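Local coordinates for agglutinin alpha chain (Artocarpus integer, PDB 4R6R), which binds galactose-containing sugars, notably the T-antigen disaccharide, as a lectin, recognises human IgA1, and stimulates distinct T- and B-cell functions, at residues A[2-7]-A[26-31]; A[10-15]-A[63-68]; A[79-84]-A[102-107]. All blocks are in the same frame, centred on the assembly; numbering follows the deposited sequence.

Contact 1 of 3, residues A[2-7]-A[26-31]; sequences KAFDDG and GDFQVV. With EDO (1,2-ethanediol), chain N.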
loop_
_atom_site.group_PDB
_atom_site.type_symbol
_atom_site.label_atom_id
_atom_site.label_comp_id
_atom_site.label_asym_id
_atom_site.label_seq_id
_atom_site.Cartn_x
_atom_site.Cartn_y
_atom_site.Cartn_z
ATOM N N LYS A 2 -8.134 -8.669 -28.599
ATOM C CA LYS A 2 -9.018 -9.014 -27.486
ATOM C C LYS A 2 -8.358 -8.589 -26.145
ATOM O O LYS A 2 -7.276 -9.085 -25.784
ATOM C CB LYS A 2 -9.335 -10.505 -27.472
ATOM C CG LYS A 2 -10.218 -10.967 -26.323
ATOM C CD LYS A 2 -10.524 -12.454 -26.379
ATOM C CE LYS A 2 -11.641 -12.803 -25.405
ATOM N NZ LYS A 2 -11.766 -14.273 -25.106
ATOM N N ALA A 3 -9.074 -7.758 -25.402
ATOM C CA ALA A 3 -8.530 -7.267 -24.134
ATOM C C ALA A 3 -8.583 -8.361 -23.100
ATOM O O ALA A 3 -9.429 -9.234 -23.101
ATOM C CB ALA A 3 -9.283 -6.030 -23.610
ATOM N N PHE A 4 -7.638 -8.306 -22.169
ATOM C CA PHE A 4 -7.633 -9.214 -21.033
ATOM C C PHE A 4 -7.128 -8.429 -19.827
ATOM O O PHE A 4 -6.462 -7.401 -19.944
ATOM C CB PHE A 4 -6.753 -10.427 -21.233
ATOM C CG PHE A 4 -5.266 -10.137 -21.180
ATOM C CD1 PHE A 4 -4.549 -9.898 -22.346
ATOM C CD2 PHE A 4 -4.525 -10.231 -19.955
ATOM C CE1 PHE A 4 -3.178 -9.664 -22.352
ATOM C CE2 PHE A 4 -3.141 -10.021 -19.968
ATOM C CZ PHE A 4 -2.452 -9.758 -21.132
ATOM N N ASP A 5 -7.567 -8.898 -18.670
ATOM C CA ASP A 5 -7.137 -8.261 -17.391
ATOM C C ASP A 5 -7.188 -9.317 -16.331
ATOM O O ASP A 5 -8.292 -9.737 -15.907
ATOM C CB ASP A 5 -8.089 -7.111 -17.076
ATOM C CG ASP A 5 -7.705 -6.330 -15.817
ATOM O OD1 ASP A 5 -6.762 -6.719 -15.126
ATOM O OD2 ASP A 5 -8.334 -5.273 -15.535
ATOM N N ASP A 6 -6.022 -9.840 -15.939
ATOM C CA ASP A 6 -6.001 -10.922 -14.971
ATOM C C ASP A 6 -6.374 -10.479 -13.572
ATOM O O ASP A 6 -6.972 -11.303 -12.862
ATOM C CB ASP A 6 -4.655 -11.625 -14.892
ATOM C CG ASP A 6 -4.339 -12.440 -16.117
ATOM O OD1 ASP A 6 -5.271 -12.859 -16.914
ATOM O OD2 ASP A 6 -3.181 -12.729 -16.336
ATOM N N GLY A 7 -6.144 -9.214 -13.275
ATOM C CA GLY A 7 -6.327 -8.635 -11.926
ATOM C C GLY A 7 -5.041 -8.722 -11.165
ATOM O O GLY A 7 -3.986 -9.014 -11.705
ATOM N N GLY A 26 3.168 -13.600 -29.062
ATOM C CA GLY A 26 1.883 -14.175 -29.303
ATOM C C GLY A 26 1.052 -14.415 -28.044
ATOM O O GLY A 26 0.453 -13.455 -27.523
ATOM N N ASP A 27 0.962 -15.667 -27.608
ATOM C CA ASP A 27 0.062 -16.018 -26.499
ATOM C C ASP A 27 0.754 -15.586 -25.169
ATOM O O ASP A 27 2.018 -15.453 -25.095
ATOM C CB ASP A 27 -0.022 -17.534 -26.378
ATOM C CG ASP A 27 -0.598 -18.243 -27.636
ATOM O OD1 ASP A 27 -1.247 -17.636 -28.449
ATOM O OD2 ASP A 27 -0.431 -19.474 -27.690
ATOM N N PHE A 28 -0.092 -15.355 -24.172
ATOM C CA PHE A 28 0.470 -14.967 -22.845
ATOM C C PHE A 28 -0.444 -15.535 -21.798
ATOM O O PHE A 28 -1.657 -15.339 -21.834
ATOM C CB PHE A 28 0.522 -13.431 -22.784
ATOM C CG PHE A 28 1.247 -12.931 -21.545
ATOM C CD1 PHE A 28 2.652 -12.883 -21.547
ATOM C CD2 PHE A 28 0.508 -12.495 -20.448
ATOM C CE1 PHE A 28 3.370 -12.437 -20.404
ATOM C CE2 PHE A 28 1.228 -11.983 -19.332
ATOM C CZ PHE A 28 2.609 -11.978 -19.321
ATOM N N GLN A 29 0.161 -16.190 -20.812
ATOM C CA GLN A 29 -0.571 -16.779 -19.675
ATOM C C GLN A 29 0.313 -16.782 -18.442
ATOM O O GLN A 29 1.540 -16.915 -18.508
ATOM C CB GLN A 29 -0.962 -18.209 -20.058
ATOM C CG GLN A 29 -1.844 -18.969 -19.046
ATOM C CD GLN A 29 -1.068 -19.609 -17.896
ATOM O OE1 GLN A 29 0.129 -19.852 -17.963
ATOM N NE2 GLN A 29 -1.804 -19.926 -16.809
ATOM N N VAL A 30 -0.306 -16.596 -17.268
ATOM C CA VAL A 30 0.460 -16.548 -16.042
ATOM C C VAL A 30 -0.172 -17.397 -14.961
ATOM O O VAL A 30 -1.405 -17.373 -14.776
ATOM C CB VAL A 30 0.542 -15.093 -15.535
ATOM C CG1 VAL A 30 1.393 -14.934 -14.263
ATOM C CG2 VAL A 30 1.107 -14.139 -16.628
ATOM N N VAL A 31 0.691 -18.173 -14.303
ATOM C CA VAL A 31 0.282 -18.805 -13.031
ATOM C C VAL A 31 0.734 -17.885 -11.888
ATOM O O VAL A 31 1.977 -17.721 -11.706
ATOM C CB VAL A 31 0.885 -20.209 -12.839
ATOM C CG1 VAL A 31 0.371 -20.804 -11.497
ATOM C CG2 VAL A 31 0.503 -21.102 -14.038
HETATM C C1 EDO N . -10.081 -12.590 -18.811
HETATM O O1 EDO N . -9.142 -13.656 -18.591
HETATM C C2 EDO N . -9.265 -11.374 -18.831
HETATM O O2 EDO N . -10.105 -10.351 -18.433
HETATM O O HOH W 1 -2.957 -15.395 -17.442
#
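The rings of F4 and F28 meet across the gap between strand 2-5 and strand 25-34. F4 CZ comes to F28 CD2 at 4.1 Å, obliquely to both rings. The two side chains cross at about a right angle. Each ring has an aromatic partner outside the segments: F4 is stacked with H44, and F28 is edge-to-face with F116. In F28, CG lies anti to the backbone N (chi1 -173°), which places CD2 on the side of F4. In F4 the ring is set between the backbone N and the carbonyl carbon (chi1 72°), with CZ leading toward F28.

Beside the rings the contact is polar and runs through water. D6 OD2 accepts a hydrogen bond from a water at 2.9 Å. The same water accepts one from V30 N, also at 2.9 Å. D6 OD2 also bonds to Y32 OH. The carboxylate is held at both oxygens, because D6 OD1 bonds to H44 NE2. That bond probably steadies the imidazole stacked with F4. No direct hydrogen bond joins the two segments.

A 1,2-ethanediol, probably from the crystallisation liquor, lies against the backbone of F4 and D5. Its O2 donates to D5 O at 3.2 Å, and its C2 rests 3.5 Å from F4 CA.

Strand 2-5 is an edge strand, within this chain, of the sheet that holds strand 110-120. Strand 25-34 belongs to a different sheet. Side chains of F4 and F28 both also touch I120. Packing between sheets, here by aromatic side chains, is part of the core of the beta-prism fold of jacalin.

Contact 2 of 3, residues A[10-15]-A[63-68]; sequences TGIREI and EYIMEV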
loop_
_atom_site.group_PDB
_atom_site.type_symbol
_atom_site.label_atom_id
_atom_site.label_comp_id
_atom_site.label_asym_id
_atom_site.label_seq_id
_atom_site.Cartn_x
_atom_site.Cartn_y
_atom_site.Cartn_z
ATOM N N THR A 10 -0.922 -12.292 -5.366
ATOM C CA THR A 10 0.105 -12.280 -4.259
ATOM C C THR A 10 1.491 -12.348 -4.868
ATOM O O THR A 10 2.467 -12.091 -4.177
ATOM C CB THR A 10 -0.094 -13.543 -3.320
ATOM O OG1 THR A 10 -1.457 -13.583 -2.946
ATOM C CG2 THR A 10 0.853 -13.500 -2.059
ATOM N N GLY A 11 1.664 -12.764 -6.146
ATOM C CA GLY A 11 2.983 -12.942 -6.705
ATOM C C GLY A 11 2.868 -13.755 -7.978
ATOM O O GLY A 11 1.719 -13.921 -8.465
ATOM N N ILE A 12 4.007 -14.145 -8.518
ATOM C CA ILE A 12 4.068 -14.839 -9.827
ATOM C C ILE A 12 4.830 -16.132 -9.669
ATOM O O ILE A 12 5.944 -16.200 -9.127
ATOM C CB ILE A 12 4.712 -13.974 -10.934
ATOM C CG1 ILE A 12 3.783 -12.768 -11.182
ATOM C CG2 ILE A 12 4.893 -14.773 -12.215
ATOM C CD1 ILE A 12 4.461 -11.695 -12.025
ATOM N N ARG A 13 4.199 -17.237 -10.081
ATOM C CA ARG A 13 4.862 -18.542 -10.076
ATOM C C ARG A 13 5.426 -18.952 -11.431
ATOM O O ARG A 13 6.480 -19.563 -11.474
ATOM C CB ARG A 13 3.904 -19.651 -9.572
ATOM C CG ARG A 13 3.688 -19.490 -8.058
ATOM C CD ARG A 13 2.475 -20.379 -7.639
ATOM N NE ARG A 13 2.318 -20.409 -6.151
ATOM C CZ ARG A 13 2.984 -21.231 -5.339
ATOM N NH1 ARG A 13 2.740 -21.165 -4.028
ATOM N NH2 ARG A 13 3.814 -22.157 -5.852
ATOM N N GLU A 14 4.738 -18.684 -12.521
ATOM C CA GLU A 14 5.188 -19.130 -13.837
ATOM C C GLU A 14 4.549 -18.262 -14.890
ATOM O O GLU A 14 3.389 -17.769 -14.760
ATOM C CB GLU A 14 4.708 -20.582 -14.007
ATOM C CG GLU A 14 5.117 -21.237 -15.311
ATOM C CD GLU A 14 4.664 -22.698 -15.295
ATOM O OE1 GLU A 14 5.378 -23.526 -14.661
ATOM O OE2 GLU A 14 3.633 -23.049 -15.895
ATOM N N ILE A 15 5.320 -18.031 -15.961
ATOM C CA ILE A 15 4.752 -17.306 -17.130
ATOM C C ILE A 15 4.909 -18.253 -18.324
ATOM O O ILE A 15 6.006 -18.830 -18.543
ATOM C CB ILE A 15 5.544 -16.042 -17.383
ATOM C CG1 ILE A 15 5.268 -15.037 -16.238
ATOM C CG2 ILE A 15 5.030 -15.379 -18.620
ATOM C CD1 ILE A 15 6.091 -13.752 -16.279
ATOM N N GLU A 63 12.530 -16.527 -5.763
ATOM C CA GLU A 63 12.810 -15.915 -7.096
ATOM C C GLU A 63 11.664 -15.002 -7.547
ATOM O O GLU A 63 10.537 -15.441 -7.477
ATOM C CB GLU A 63 13.062 -16.977 -8.182
ATOM C CG GLU A 63 13.424 -16.355 -9.537
ATOM C CD GLU A 63 13.755 -17.339 -10.632
ATOM O OE1 GLU A 63 13.434 -18.530 -10.490
ATOM O OE2 GLU A 63 14.347 -16.904 -11.656
ATOM N N TYR A 64 11.967 -13.761 -7.943
ATOM C CA TYR A 64 10.924 -12.855 -8.378
ATOM C C TYR A 64 11.510 -11.922 -9.416
ATOM O O TYR A 64 12.699 -11.623 -9.459
ATOM C CB TYR A 64 10.360 -12.034 -7.172
ATOM C CG TYR A 64 11.425 -11.292 -6.413
ATOM C CD1 TYR A 64 11.834 -10.032 -6.797
ATOM C CD2 TYR A 64 12.103 -11.926 -5.347
ATOM C CE1 TYR A 64 12.855 -9.363 -6.116
ATOM C CE2 TYR A 64 13.115 -11.269 -4.675
ATOM C CZ TYR A 64 13.498 -10.029 -5.081
ATOM O OH TYR A 64 14.498 -9.373 -4.397
ATOM N N ILE A 65 10.603 -11.416 -10.258
ATOM C CA ILE A 65 10.973 -10.488 -11.370
ATOM C C ILE A 65 11.420 -9.121 -10.796
ATOM O O ILE A 65 10.733 -8.554 -9.964
ATOM C CB ILE A 65 9.826 -10.338 -12.371
ATOM C CG1 ILE A 65 9.576 -11.691 -13.047
ATOM C CG2 ILE A 65 10.149 -9.241 -13.408
ATOM C CD1 ILE A 65 8.171 -11.780 -13.674
ATOM N N MET A 66 12.566 -8.673 -11.288
ATOM C CA MET A 66 13.148 -7.357 -10.964
ATOM C C MET A 66 13.056 -6.360 -12.103
ATOM O O MET A 66 13.144 -5.159 -11.919
ATOM C CB MET A 66 14.613 -7.527 -10.474
ATOM C CG MET A 66 14.696 -8.303 -9.162
ATOM S SD MET A 66 16.455 -8.468 -8.661
ATOM C CE MET A 66 16.952 -6.785 -8.161
ATOM N N GLU A 67 12.938 -6.838 -13.341
ATOM C CA GLU A 67 12.837 -5.925 -14.480
ATOM C C GLU A 67 12.123 -6.631 -15.598
ATOM O O GLU A 67 12.440 -7.798 -15.878
ATOM C CB GLU A 67 14.225 -5.461 -15.021
ATOM C CG GLU A 67 14.090 -4.439 -16.160
ATOM C CD GLU A 67 15.395 -3.765 -16.552
ATOM O OE1 GLU A 67 16.429 -4.001 -15.887
ATOM O OE2 GLU A 67 15.405 -2.975 -17.502
ATOM N N VAL A 68 11.148 -5.944 -16.196
ATOM C CA VAL A 68 10.573 -6.409 -17.473
ATOM C C VAL A 68 11.019 -5.442 -18.505
ATOM O O VAL A 68 10.881 -4.223 -18.324
ATOM C CB VAL A 68 9.046 -6.446 -17.397
ATOM C CG1 VAL A 68 8.481 -6.836 -18.761
ATOM C CG2 VAL A 68 8.624 -7.386 -16.266
HETATM O O HOH W 2 8.042 -14.618 -8.247
#
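I65 meets both I12 and I15 through one methyl group. Its CD1 lies 3.9 Å from I15 CD1 and 4.1 Å from I12 CD1. I15 and I65 reach toward each other tip to tip. The I12 side chain runs at a slant to that of I65. All three isoleucines share one shape. In each, CG1 sits beside the backbone N and anti to the carbonyl carbon (chi1 -65° for I65), and CD1 then continues outward in an extended chain. That extension brings the end methyls of I12 and I15 to that of I65.

The chain turns a corner at R13, where R13 and E14 form a classic beta bulge opposite V31. The corner and the bulge are consistent with both I12 and I15 pointing toward the other segment, although they are three residues apart. R13 points away. The neighbours are apolar too: I113 touches I12 and I65, while F86 touches I15 and I65.

One water links the two backbones. It donates hydrogen bonds to I12 O at 2.8 Å and to E63 O at 2.7 Å. No direct hydrogen bond crosses between the segments. The E63 carboxylate turns to other partners, with OE2 bonded to T88 OG1 and Y93 OH and OE1 to D59 N.

The strands 11-19 and 65-75 belong to different sheets of the beta-prism, and the isoleucines pack between them. The chemistry is that of a hydrophobic core. Methyl contacts near van der Waals distance carry no directional bond, so at this point the sheets meet through dispersion and hydrophobic packing. The water gives a hydrogen to each of two carbonyl oxygens and so bridges the backbones beside the apolar cluster.

Contact 3 of 3, residues A[79-84]-A[102-107]; sequences VVVRSL and TPFNLP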
loop_
_atom_site.group_PDB
_atom_site.type_symbol
_atom_site.label_atom_id
_atom_site.label_comp_id
_atom_site.label_asym_id
_atom_site.label_seq_id
_atom_site.Cartn_x
_atom_site.Cartn_y
_atom_site.Cartn_z
ATOM N N VAL A 79 1.217 -1.511 -34.239
ATOM C CA VAL A 79 2.247 -1.397 -33.184
ATOM C C VAL A 79 1.976 -2.468 -32.133
ATOM O O VAL A 79 0.870 -2.582 -31.630
ATOM C CB VAL A 79 2.195 -0.009 -32.487
ATOM C CG1 VAL A 79 3.193 0.044 -31.317
ATOM C CG2 VAL A 79 2.382 1.125 -33.508
ATOM N N VAL A 80 2.972 -3.326 -31.929
ATOM C CA VAL A 80 2.790 -4.508 -31.015
ATOM C C VAL A 80 4.039 -4.657 -30.129
ATOM O O VAL A 80 5.010 -3.956 -30.321
ATOM C CB VAL A 80 2.496 -5.816 -31.823
ATOM C CG1 VAL A 80 1.225 -5.622 -32.679
ATOM C CG2 VAL A 80 3.663 -6.164 -32.736
ATOM N N VAL A 81 3.958 -5.525 -29.114
ATOM C CA VAL A 81 5.093 -5.820 -28.283
ATOM C C VAL A 81 5.881 -6.917 -29.025
ATOM O O VAL A 81 5.453 -8.067 -29.119
ATOM C CB VAL A 81 4.611 -6.334 -26.928
ATOM C CG1 VAL A 81 5.803 -6.695 -26.032
ATOM C CG2 VAL A 81 3.757 -5.233 -26.321
ATOM N N ARG A 82 6.980 -6.482 -29.624
ATOM C CA ARG A 82 7.825 -7.350 -30.428
ATOM C C ARG A 82 8.731 -8.288 -29.604
ATOM O O ARG A 82 9.007 -9.388 -30.059
ATOM C CB ARG A 82 8.690 -6.547 -31.395
ATOM C CG ARG A 82 7.794 -5.831 -32.430
ATOM C CD ARG A 82 8.536 -5.466 -33.697
ATOM N NE ARG A 82 8.686 -6.711 -34.480
ATOM C CZ ARG A 82 9.449 -6.800 -35.569
ATOM N NH1 ARG A 82 10.126 -5.726 -36.011
ATOM N NH2 ARG A 82 9.539 -7.935 -36.189
ATOM N N SER A 83 9.171 -7.888 -28.380
ATOM C CA SER A 83 9.972 -8.762 -27.571
ATOM C C SER A 83 9.707 -8.449 -26.117
ATOM O O SER A 83 9.313 -7.354 -25.769
ATOM C CB SER A 83 11.475 -8.536 -27.886
ATOM O OG SER A 83 12.384 -9.287 -27.158
ATOM N N LEU A 84 9.984 -9.456 -25.314
ATOM C CA LEU A 84 9.990 -9.336 -23.824
ATOM C C LEU A 84 11.191 -10.051 -23.284
ATOM O O LEU A 84 11.595 -11.151 -23.748
ATOM C CB LEU A 84 8.762 -9.983 -23.194
ATOM C CG LEU A 84 7.468 -9.259 -23.503
ATOM C CD1 LEU A 84 6.258 -10.124 -23.102
ATOM C CD2 LEU A 84 7.420 -7.929 -22.731
ATOM N N THR A 102 11.212 0.254 -30.714
ATOM C CA THR A 102 11.402 1.218 -29.601
ATOM C C THR A 102 11.544 0.428 -28.296
ATOM O O THR A 102 10.606 -0.267 -27.920
ATOM C CB THR A 102 10.183 2.135 -29.496
ATOM O OG1 THR A 102 9.972 2.823 -30.746
ATOM C CG2 THR A 102 10.360 3.206 -28.425
ATOM N N PRO A 103 12.676 0.561 -27.589
ATOM C CA PRO A 103 12.815 -0.139 -26.315
ATOM C C PRO A 103 11.927 0.473 -25.244
ATOM O O PRO A 103 11.545 1.654 -25.297
ATOM C CB PRO A 103 14.275 0.057 -25.961
ATOM C CG PRO A 103 14.613 1.413 -26.556
ATOM C CD PRO A 103 13.835 1.441 -27.853
ATOM N N PHE A 104 11.547 -0.400 -24.302
ATOM C CA PHE A 104 10.952 0.026 -23.001
ATOM C C PHE A 104 11.528 -0.841 -21.926
ATOM O O PHE A 104 12.050 -1.957 -22.110
ATOM C CB PHE A 104 9.410 -0.027 -23.018
ATOM C CG PHE A 104 8.888 -1.416 -23.047
ATOM C CD1 PHE A 104 8.652 -2.105 -21.828
ATOM C CD2 PHE A 104 8.695 -2.084 -24.260
ATOM C CE1 PHE A 104 8.251 -3.430 -21.840
ATOM C CE2 PHE A 104 8.240 -3.412 -24.261
ATOM C CZ PHE A 104 8.042 -4.073 -23.038
ATOM N N ASN A 105 11.470 -0.292 -20.714
ATOM C CA ASN A 105 11.891 -1.061 -19.551
ATOM C C ASN A 105 11.215 -0.591 -18.274
ATOM O O ASN A 105 10.999 0.635 -18.070
ATOM C CB ASN A 105 13.385 -1.134 -19.378
ATOM C CG ASN A 105 13.982 0.192 -19.012
ATOM O OD1 ASN A 105 14.873 0.242 -18.172
ATOM N ND2 ASN A 105 13.538 1.278 -19.658
ATOM N N LEU A 106 10.811 -1.581 -17.491
ATOM C CA LEU A 106 10.272 -1.314 -16.146
ATOM C C LEU A 106 11.159 -2.080 -15.190
ATOM O O LEU A 106 10.884 -3.232 -14.900
ATOM C CB LEU A 106 8.795 -1.761 -16.058
ATOM C CG LEU A 106 7.967 -1.330 -14.819
ATOM C CD1 LEU A 106 8.207 -2.049 -13.526
ATOM C CD2 LEU A 106 8.007 0.171 -14.574
ATOM N N PRO A 107 12.208 -1.445 -14.644
ATOM C CA PRO A 107 13.021 -1.980 -13.533
ATOM C C PRO A 107 12.314 -1.632 -12.213
ATOM O O PRO A 107 11.620 -0.609 -12.115
ATOM C CB PRO A 107 14.343 -1.225 -13.630
ATOM C CG PRO A 107 14.141 -0.198 -14.658
ATOM C CD PRO A 107 12.701 -0.114 -15.058
#
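F104 packs its ring against V81 and L84, joining two strands of one sheet of the beta-prism fold. Strand 65-75 runs between strand 78-88 and strand 102-108, so the two are second neighbours. Their short segments approach to 9.1 Å between axes and make an angle of 67°. Strand 78-88 has a classic beta bulge at R82 and S83, opposite Y71.

The second segment begins at the subunit interface. T102 and P103 pack on P103 and T102 of the second subunit.

F104 is next and carries the contact. Its CG sits between the backbone N and the carbonyl carbon (chi1 70°), and the ring end comes nearer to segment 79-84 than its start does. V81 CG1 lies at the ring edge, 4.5 Å from F104 CE2. S83 O stands 4.4 Å from F104 CE2, a loose approach only. The S83 hydroxyl is bonded to Y96 O instead. The ring also stacks with an aromatic side chain of a short partner chain, probably a beta chain.

N105 follows, and its backbone O takes part in a hydrogen bond with an aromatic side chain of another such chain. L106 touches L106 of the second subunit. P107 makes backbone hydrogen bonds to one of the short chains. Strand 102-108 thus touches other chains along its length; V80 of segment 79-84 touches the bound galactoside.

No hydrogen bond joins the two segments, and the packing is apolar. Its closest point is L84 CD2, which meets F104 CZ at 3.9 Å in the plane of the ring.

The three contacts lie 15 to 17 Å apart between centres, all in one jacalin-type domain. Contacts 1 and 2 alternate along the chain, and contact 3 follows both. Contacts 1 and 2 share the sheet of strands 11-19 and 25-34, where V31 N lies 2.8 Å from E14 O in a probable hydrogen bond. Contacts 2 and 3 share the sheet of strands 65-75, 78-88 and 102-108, with V68 O 2.8 Å from L106 N, again a probable hydrogen bond. Contacts 1 and 3 do not touch. Contact 1 joins the sheet of strand 2-5 to that of 25-34. Contact 2 joins that of 11-19 to that of 65-75, and contact 3 packs within the last.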